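Local coordinates for protein activated BY transcription factor SSRB (Salmonella enterica, PDB 2WNW) that belongs to glycosyl hydrolase family 30, pairing a TIM barrel with a beta-sandwich domain, and is probably a carbohydrate-active enzyme, at residues A257-I262 against P286-L291; Y236-D239 against G244-D247; H122-I127 against R182-N187. All coordinates share one frame; numbering follows the deposited sequence.

Contact 1: A257-I262 against P286-L291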
# COMPACT_ATOMS: atom_id res chain seq x y z
N ALA A 257 -27.47 4.12 14.56
CA ALA A 257 -27.29 3.88 16.00
C ALA A 257 -25.95 3.21 16.29
O ALA A 257 -25.30 3.53 17.28
CB ALA A 257 -28.44 3.02 16.53
N ASN A 258 -25.55 2.29 15.42
CA ASN A 258 -24.29 1.59 15.59
C ASN A 258 -23.13 2.55 15.36
O ASN A 258 -22.14 2.54 16.09
CB ASN A 258 -24.18 0.42 14.62
CG ASN A 258 -25.18 -0.67 14.92
OD1 ASN A 258 -25.69 -0.77 16.04
ND2 ASN A 258 -25.45 -1.51 13.93
N TYR A 259 -23.26 3.38 14.33
CA TYR A 259 -22.21 4.34 14.02
C TYR A 259 -21.96 5.24 15.22
O TYR A 259 -20.81 5.51 15.58
CB TYR A 259 -22.61 5.20 12.82
CG TYR A 259 -21.50 6.14 12.40
CD1 TYR A 259 -20.48 5.72 11.56
CD2 TYR A 259 -21.44 7.44 12.91
CE1 TYR A 259 -19.41 6.55 11.24
CE2 TYR A 259 -20.37 8.28 12.61
CZ TYR A 259 -19.36 7.83 11.77
OH TYR A 259 -18.30 8.66 11.48
N LYS A 260 -23.03 5.69 15.86
CA LYS A 260 -22.91 6.57 17.02
C LYS A 260 -22.41 5.89 18.29
O LYS A 260 -21.71 6.50 19.09
CB LYS A 260 -24.26 7.24 17.33
CG LYS A 260 -24.70 8.23 16.27
CD LYS A 260 -26.01 8.91 16.67
CE LYS A 260 -26.41 9.98 15.66
NZ LYS A 260 -27.67 10.67 16.05
N GLY A 261 -22.74 4.61 18.47
CA GLY A 261 -22.34 3.93 19.69
C GLY A 261 -21.08 3.09 19.67
O GLY A 261 -20.62 2.65 20.73
N ILE A 262 -20.50 2.87 18.49
CA ILE A 262 -19.30 2.05 18.38
C ILE A 262 -18.11 2.88 17.91
O ILE A 262 -18.21 3.61 16.92
CB ILE A 262 -19.57 0.88 17.41
CG1 ILE A 262 -20.68 -0.00 17.99
CG2 ILE A 262 -18.30 0.08 17.16
CD1 ILE A 262 -21.16 -1.09 17.07
N PRO A 286 -13.03 7.78 8.60
CA PRO A 286 -11.94 8.55 9.19
C PRO A 286 -12.05 8.84 10.68
O PRO A 286 -11.03 9.02 11.35
CB PRO A 286 -11.94 9.83 8.35
CG PRO A 286 -13.36 9.98 7.96
CD PRO A 286 -13.74 8.57 7.58
N ASP A 287 -13.27 8.87 11.21
CA ASP A 287 -13.44 9.16 12.63
C ASP A 287 -13.50 7.93 13.52
O ASP A 287 -13.63 8.06 14.74
CB ASP A 287 -14.70 10.02 12.85
CG ASP A 287 -14.66 11.33 12.07
OD1 ASP A 287 -13.59 11.97 12.04
OD2 ASP A 287 -15.70 11.71 11.50
N LYS A 288 -13.40 6.74 12.93
CA LYS A 288 -13.43 5.51 13.72
C LYS A 288 -12.01 4.98 13.87
O LYS A 288 -11.12 5.35 13.11
CB LYS A 288 -14.31 4.46 13.04
CG LYS A 288 -15.78 4.85 12.98
CD LYS A 288 -16.32 5.16 14.37
CE LYS A 288 -17.78 5.58 14.33
NZ LYS A 288 -18.25 6.02 15.67
N LYS A 289 -11.80 4.12 14.87
CA LYS A 289 -10.47 3.57 15.10
C LYS A 289 -10.35 2.14 14.59
O LYS A 289 -11.28 1.35 14.72
CB LYS A 289 -10.14 3.61 16.60
CG LYS A 289 -10.05 5.03 17.15
CD LYS A 289 -9.58 5.06 18.59
CE LYS A 289 -9.42 6.49 19.08
NZ LYS A 289 -8.90 6.54 20.49
N LEU A 290 -9.20 1.84 13.99
CA LEU A 290 -8.92 0.51 13.44
C LEU A 290 -7.74 -0.02 14.24
O LEU A 290 -6.58 0.18 13.89
CB LEU A 290 -8.58 0.62 11.96
CG LEU A 290 -9.67 1.30 11.12
CD1 LEU A 290 -9.19 1.45 9.68
CD2 LEU A 290 -10.95 0.48 11.17
N LEU A 291 -8.06 -0.72 15.32
CA LEU A 291 -7.07 -1.25 16.24
C LEU A 291 -6.61 -2.69 16.02
O LEU A 291 -7.42 -3.59 15.85
CB LEU A 291 -7.64 -1.13 17.66
CG LEU A 291 -6.91 -1.75 18.85
CD1 LEU A 291 -5.62 -0.98 19.12
CD2 LEU A 291 -7.82 -1.73 20.07
O HOH W 1 -15.94 8.34 10.17
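A lysine that donates to two carbonyls at the C-terminal end of a helix, with a cation-pi contact to a tyrosine, links K288 to Y259 and I262 at the N-terminal end of the TIM-barrel strands. Helix 256-261 ends here, just before strand 264-268, and K288 stands at the entry to the neighbouring strand 289-294, so the contact ties together two loops that lead into barrel strands. The K288 ammonium donates to Y259 O at 2.6 Å, almost straight on to the carbonyl, and to I262 O at 2.7 Å, tilted 24° from that carbonyl's plane. Acceptors at a helix C-terminus carry the negative end of the helix dipole, which probably favours the charged lysine. The same lysine also runs over one face of the Y259 ring. With CG anti to the backbone N (chi1 -176°), the ring reaches K288, whose CE sits 3.8 Å from the ring centroid. NZ is also above that face, 4.3 Å from the centroid and only 7° off the normal. At the far end of the ring, a water lying in the ring plane bridges the two segments, 2.7 Å from Y259 OH and accepting from D287 N at 2.9 Å.

Contact 2: Y236-D239 against G244-D247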
# COMPACT_ATOMS: atom_id res chain seq x y z
N TYR A 236 -15.23 -1.70 20.69
CA TYR A 236 -14.78 -2.18 19.39
C TYR A 236 -15.55 -3.43 18.99
O TYR A 236 -15.97 -4.20 19.86
CB TYR A 236 -13.28 -2.52 19.43
CG TYR A 236 -12.37 -1.33 19.58
CD1 TYR A 236 -11.79 -0.73 18.46
CD2 TYR A 236 -12.12 -0.78 20.83
CE1 TYR A 236 -10.97 0.40 18.60
CE2 TYR A 236 -11.31 0.35 20.98
CZ TYR A 236 -10.74 0.93 19.86
OH TYR A 236 -9.96 2.05 20.01
N ILE A 237 -15.75 -3.62 17.69
CA ILE A 237 -16.43 -4.80 17.18
C ILE A 237 -15.48 -5.54 16.24
O ILE A 237 -14.36 -5.09 15.99
CB ILE A 237 -17.75 -4.43 16.44
CG1 ILE A 237 -17.47 -3.44 15.31
CG2 ILE A 237 -18.76 -3.85 17.43
CD1 ILE A 237 -18.69 -3.16 14.45
N TRP A 238 -15.95 -6.68 15.71
CA TRP A 238 -15.21 -7.57 14.82
C TRP A 238 -14.20 -8.37 15.65
O TRP A 238 -14.46 -9.52 15.98
CB TRP A 238 -14.48 -6.81 13.70
CG TRP A 238 -13.78 -7.74 12.70
CD1 TRP A 238 -12.49 -7.65 12.27
CD2 TRP A 238 -14.36 -8.87 12.01
NE1 TRP A 238 -12.22 -8.66 11.37
CE2 TRP A 238 -13.34 -9.41 11.19
CE3 TRP A 238 -15.62 -9.47 12.01
CZ2 TRP A 238 -13.56 -10.53 10.38
CZ3 TRP A 238 -15.84 -10.58 11.20
CH2 TRP A 238 -14.81 -11.10 10.39
N ASP A 239 -13.07 -7.75 15.99
CA ASP A 239 -12.05 -8.41 16.81
C ASP A 239 -11.71 -9.77 16.20
O ASP A 239 -11.66 -10.80 16.89
CB ASP A 239 -12.58 -8.60 18.24
CG ASP A 239 -11.48 -8.64 19.29
OD1 ASP A 239 -10.29 -8.56 18.93
OD2 ASP A 239 -11.80 -8.75 20.49
N GLY A 244 -12.03 -10.23 6.69
CA GLY A 244 -13.45 -9.93 6.73
C GLY A 244 -13.79 -8.55 7.26
O GLY A 244 -14.95 -8.24 7.56
N LEU A 245 -12.76 -7.72 7.36
CA LEU A 245 -12.89 -6.36 7.89
C LEU A 245 -13.93 -5.46 7.21
O LEU A 245 -14.83 -4.92 7.86
CB LEU A 245 -11.51 -5.70 7.85
CG LEU A 245 -11.17 -4.58 8.83
CD1 LEU A 245 -11.53 -4.98 10.25
CD2 LEU A 245 -9.67 -4.29 8.72
N VAL A 246 -13.79 -5.27 5.90
CA VAL A 246 -14.71 -4.40 5.17
C VAL A 246 -16.16 -4.91 5.15
O VAL A 246 -17.09 -4.13 5.38
CB VAL A 246 -14.23 -4.17 3.72
CG1 VAL A 246 -15.23 -3.32 2.96
CG2 VAL A 246 -12.87 -3.47 3.75
N ASP A 247 -16.34 -6.20 4.90
CA ASP A 247 -17.69 -6.78 4.86
C ASP A 247 -18.45 -6.53 6.16
O ASP A 247 -19.62 -6.15 6.15
CB ASP A 247 -17.63 -8.29 4.59
CG ASP A 247 -17.05 -8.63 3.23
OD1 ASP A 247 -17.38 -7.94 2.24
OD2 ASP A 247 -16.28 -9.62 3.14
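The indole of W238 lies against the backbone of G244 and the start of the helix that follows, so that one ring face looks onto the first turn of helix 245-252. The six-membered ring covers the glycine: G244 brings only main-chain atoms to the indole, its CA and C both 3.7 Å from W238 CZ2, and G244 O stands 3.9 Å above the indole plane, displaced toward the rim. The five-membered ring meets L245 instead. Its CD1 carbon touches L245 CD1 at 3.5 Å, a snug apolar contact. The L245 side chain leaves its backbone heading away from the strand, and the turn at chi2 (49°) brings the CD1 methyl back to the tryptophan. A nearly trans first torsion (chi1 -176°) swings the W238 indole off the strand toward the helix. At the ring's polar edge NE1 donates to D241 O in the connecting loop, which probably helps hold the indole's orientation; W248, one turn on in the helix, also meets the indole. G244 holds the N-cap position. The whole is a strand-to-helix turn at the C-terminal end of barrel strand 234-239, a beta-alpha connection of the TIM barrel, folded back so that W238, near the end of the strand, packs on the helix start.

Contact 3: H122-I127 against R182-N187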
# COMPACT_ATOMS: atom_id res chain seq x y z
N HIS A 122 -4.61 -14.71 39.98
CA HIS A 122 -3.83 -14.94 38.77
C HIS A 122 -3.60 -13.77 37.82
O HIS A 122 -2.56 -13.71 37.15
CB HIS A 122 -4.46 -16.09 37.99
CG HIS A 122 -4.50 -17.38 38.74
ND1 HIS A 122 -5.29 -18.44 38.36
CD2 HIS A 122 -3.84 -17.78 39.85
CE1 HIS A 122 -5.11 -19.45 39.20
NE2 HIS A 122 -4.24 -19.07 40.11
N LEU A 123 -4.54 -12.84 37.75
CA LEU A 123 -4.41 -11.71 36.84
C LEU A 123 -4.06 -10.37 37.47
O LEU A 123 -3.14 -9.69 37.03
CB LEU A 123 -5.70 -11.54 36.02
CG LEU A 123 -5.93 -12.53 34.88
CD1 LEU A 123 -7.37 -12.48 34.43
CD2 LEU A 123 -4.99 -12.19 33.73
N ILE A 124 -4.81 -9.99 38.50
CA ILE A 124 -4.61 -8.71 39.15
C ILE A 124 -3.19 -8.40 39.64
O ILE A 124 -2.74 -7.26 39.54
CB ILE A 124 -5.65 -8.52 40.28
CG1 ILE A 124 -7.05 -8.51 39.65
CG2 ILE A 124 -5.40 -7.21 41.03
CD1 ILE A 124 -8.18 -8.20 40.61
N PRO A 125 -2.47 -9.41 40.17
CA PRO A 125 -1.11 -9.11 40.63
C PRO A 125 -0.21 -8.61 39.49
O PRO A 125 0.50 -7.61 39.63
CB PRO A 125 -0.64 -10.45 41.19
CG PRO A 125 -1.91 -11.03 41.74
CD PRO A 125 -2.90 -10.74 40.62
N LEU A 126 -0.26 -9.30 38.36
CA LEU A 126 0.54 -8.92 37.19
C LEU A 126 0.13 -7.53 36.70
O LEU A 126 0.98 -6.64 36.53
CB LEU A 126 0.33 -9.93 36.05
CG LEU A 126 1.45 -10.17 35.04
CD1 LEU A 126 0.84 -10.81 33.80
CD2 LEU A 126 2.17 -8.88 34.68
N ILE A 127 -1.17 -7.34 36.48
CA ILE A 127 -1.69 -6.07 36.00
C ILE A 127 -1.33 -4.92 36.94
O ILE A 127 -0.91 -3.85 36.50
CB ILE A 127 -3.22 -6.11 35.83
CG1 ILE A 127 -3.60 -7.18 34.81
CG2 ILE A 127 -3.73 -4.76 35.37
CD1 ILE A 127 -5.09 -7.46 34.74
N ARG A 182 -12.13 -2.01 39.07
CA ARG A 182 -11.95 -0.63 39.53
C ARG A 182 -11.67 -0.61 41.03
O ARG A 182 -10.91 0.23 41.52
CB ARG A 182 -13.19 0.22 39.20
CG ARG A 182 -12.97 1.70 39.45
CD ARG A 182 -13.98 2.57 38.71
NE ARG A 182 -15.35 2.40 39.19
CZ ARG A 182 -16.39 3.05 38.70
NH1 ARG A 182 -16.23 3.92 37.71
NH2 ARG A 182 -17.60 2.84 39.20
N ARG A 183 -12.28 -1.54 41.76
CA ARG A 183 -12.07 -1.64 43.21
C ARG A 183 -10.62 -1.98 43.53
O ARG A 183 -10.12 -1.64 44.60
CB ARG A 183 -12.97 -2.72 43.81
CG ARG A 183 -14.38 -2.26 44.16
CD ARG A 183 -15.19 -3.46 44.61
NE ARG A 183 -14.42 -4.29 45.54
CZ ARG A 183 -14.48 -5.61 45.58
NH1 ARG A 183 -15.27 -6.27 44.74
NH2 ARG A 183 -13.74 -6.29 46.45
N HIS A 184 -9.96 -2.67 42.60
CA HIS A 184 -8.57 -3.06 42.79
C HIS A 184 -7.62 -2.08 42.10
O HIS A 184 -6.46 -2.40 41.83
CB HIS A 184 -8.35 -4.48 42.26
CG HIS A 184 -9.06 -5.53 43.06
ND1 HIS A 184 -8.43 -6.26 44.05
CD2 HIS A 184 -10.34 -5.95 43.05
CE1 HIS A 184 -9.30 -7.08 44.61
NE2 HIS A 184 -10.47 -6.91 44.02
N GLY A 185 -8.12 -0.88 41.81
CA GLY A 185 -7.32 0.14 41.18
C GLY A 185 -7.03 -0.07 39.70
O GLY A 185 -6.07 0.49 39.17
N ILE A 186 -7.85 -0.87 39.02
CA ILE A 186 -7.64 -1.13 37.60
C ILE A 186 -8.78 -0.56 36.77
O ILE A 186 -9.91 -1.06 36.82
CB ILE A 186 -7.52 -2.64 37.32
CG1 ILE A 186 -6.43 -3.25 38.22
CG2 ILE A 186 -7.18 -2.88 35.86
CD1 ILE A 186 -6.38 -4.76 38.18
N ASN A 187 -8.49 0.50 36.02
CA ASN A 187 -9.50 1.13 35.18
C ASN A 187 -9.39 0.65 33.75
O ASN A 187 -8.30 0.58 33.18
CB ASN A 187 -9.34 2.65 35.23
CG ASN A 187 -9.49 3.21 36.64
OD1 ASN A 187 -10.51 2.97 37.30
ND2 ASN A 187 -8.49 3.94 37.10
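A histidine ring with an isoleucine methyl laid on its face is the unusual feature here: I124 CD1 sits over the imidazole of H184, 3.9 Å from the ring centroid and 17° off the normal, a CH-pi contact. The methyl is nearest H184 CG, at 3.7 Å, so it lies off-centre toward the CB end of the ring, and the two side chains meet at about a right angle. The rest of the contact is aliphatic. The tip of I186, its CD1 methyl, pushes between two isoleucines one helical turn apart, 3.9 Å from I124 CG2 and 3.9 Å from I127 CG2. Both CG2 methyls are held anti to their own backbone N and face the incoming I186 as a pair. I127 CG2 also meets I186 CG2, at 4.0 Å, the side chains again crossing at roughly a right angle. The placement of H184 and I186 follows from how helix 167-183 stops: G185, with positive phi, is the C-prime residue of a Schellman motif, with I186 N bonded to Y181 O and G185 N to R182 O, and the reversal turns the chain so that residues on both sides of the glycine face the same partner. The first turn of helix 124-133 packs against the C-terminal end of helix 167-183 and the turn leading toward strand 190-192, with Y181 of helix 167-183 touching both I127 and I186.

In the fold
Along the chain the order is contact 3, contact 2, contact 1, each closing before the next opens, and all three lie in the TIM-barrel domain. Contacts 1 and 2 are neighbours, centres 11 Å apart: helices 245-252 and 256-261 follow each other, and both contacts reach the eight-stranded barrel sheet, through strands 289-294 and 234-239. They touch directly, with I262 on I237 and K289 and L291 on Y236. Contact 3 is remote, about 28 and 29 Å from contacts 1 and 2 between centres, nearest atoms about 13 Å away, where helices 124-133 and 167-183 meet. Contacts 1 and 2 share one sector, at strand entries and at a strand's C-terminal end respectively; contact 3 lies in another.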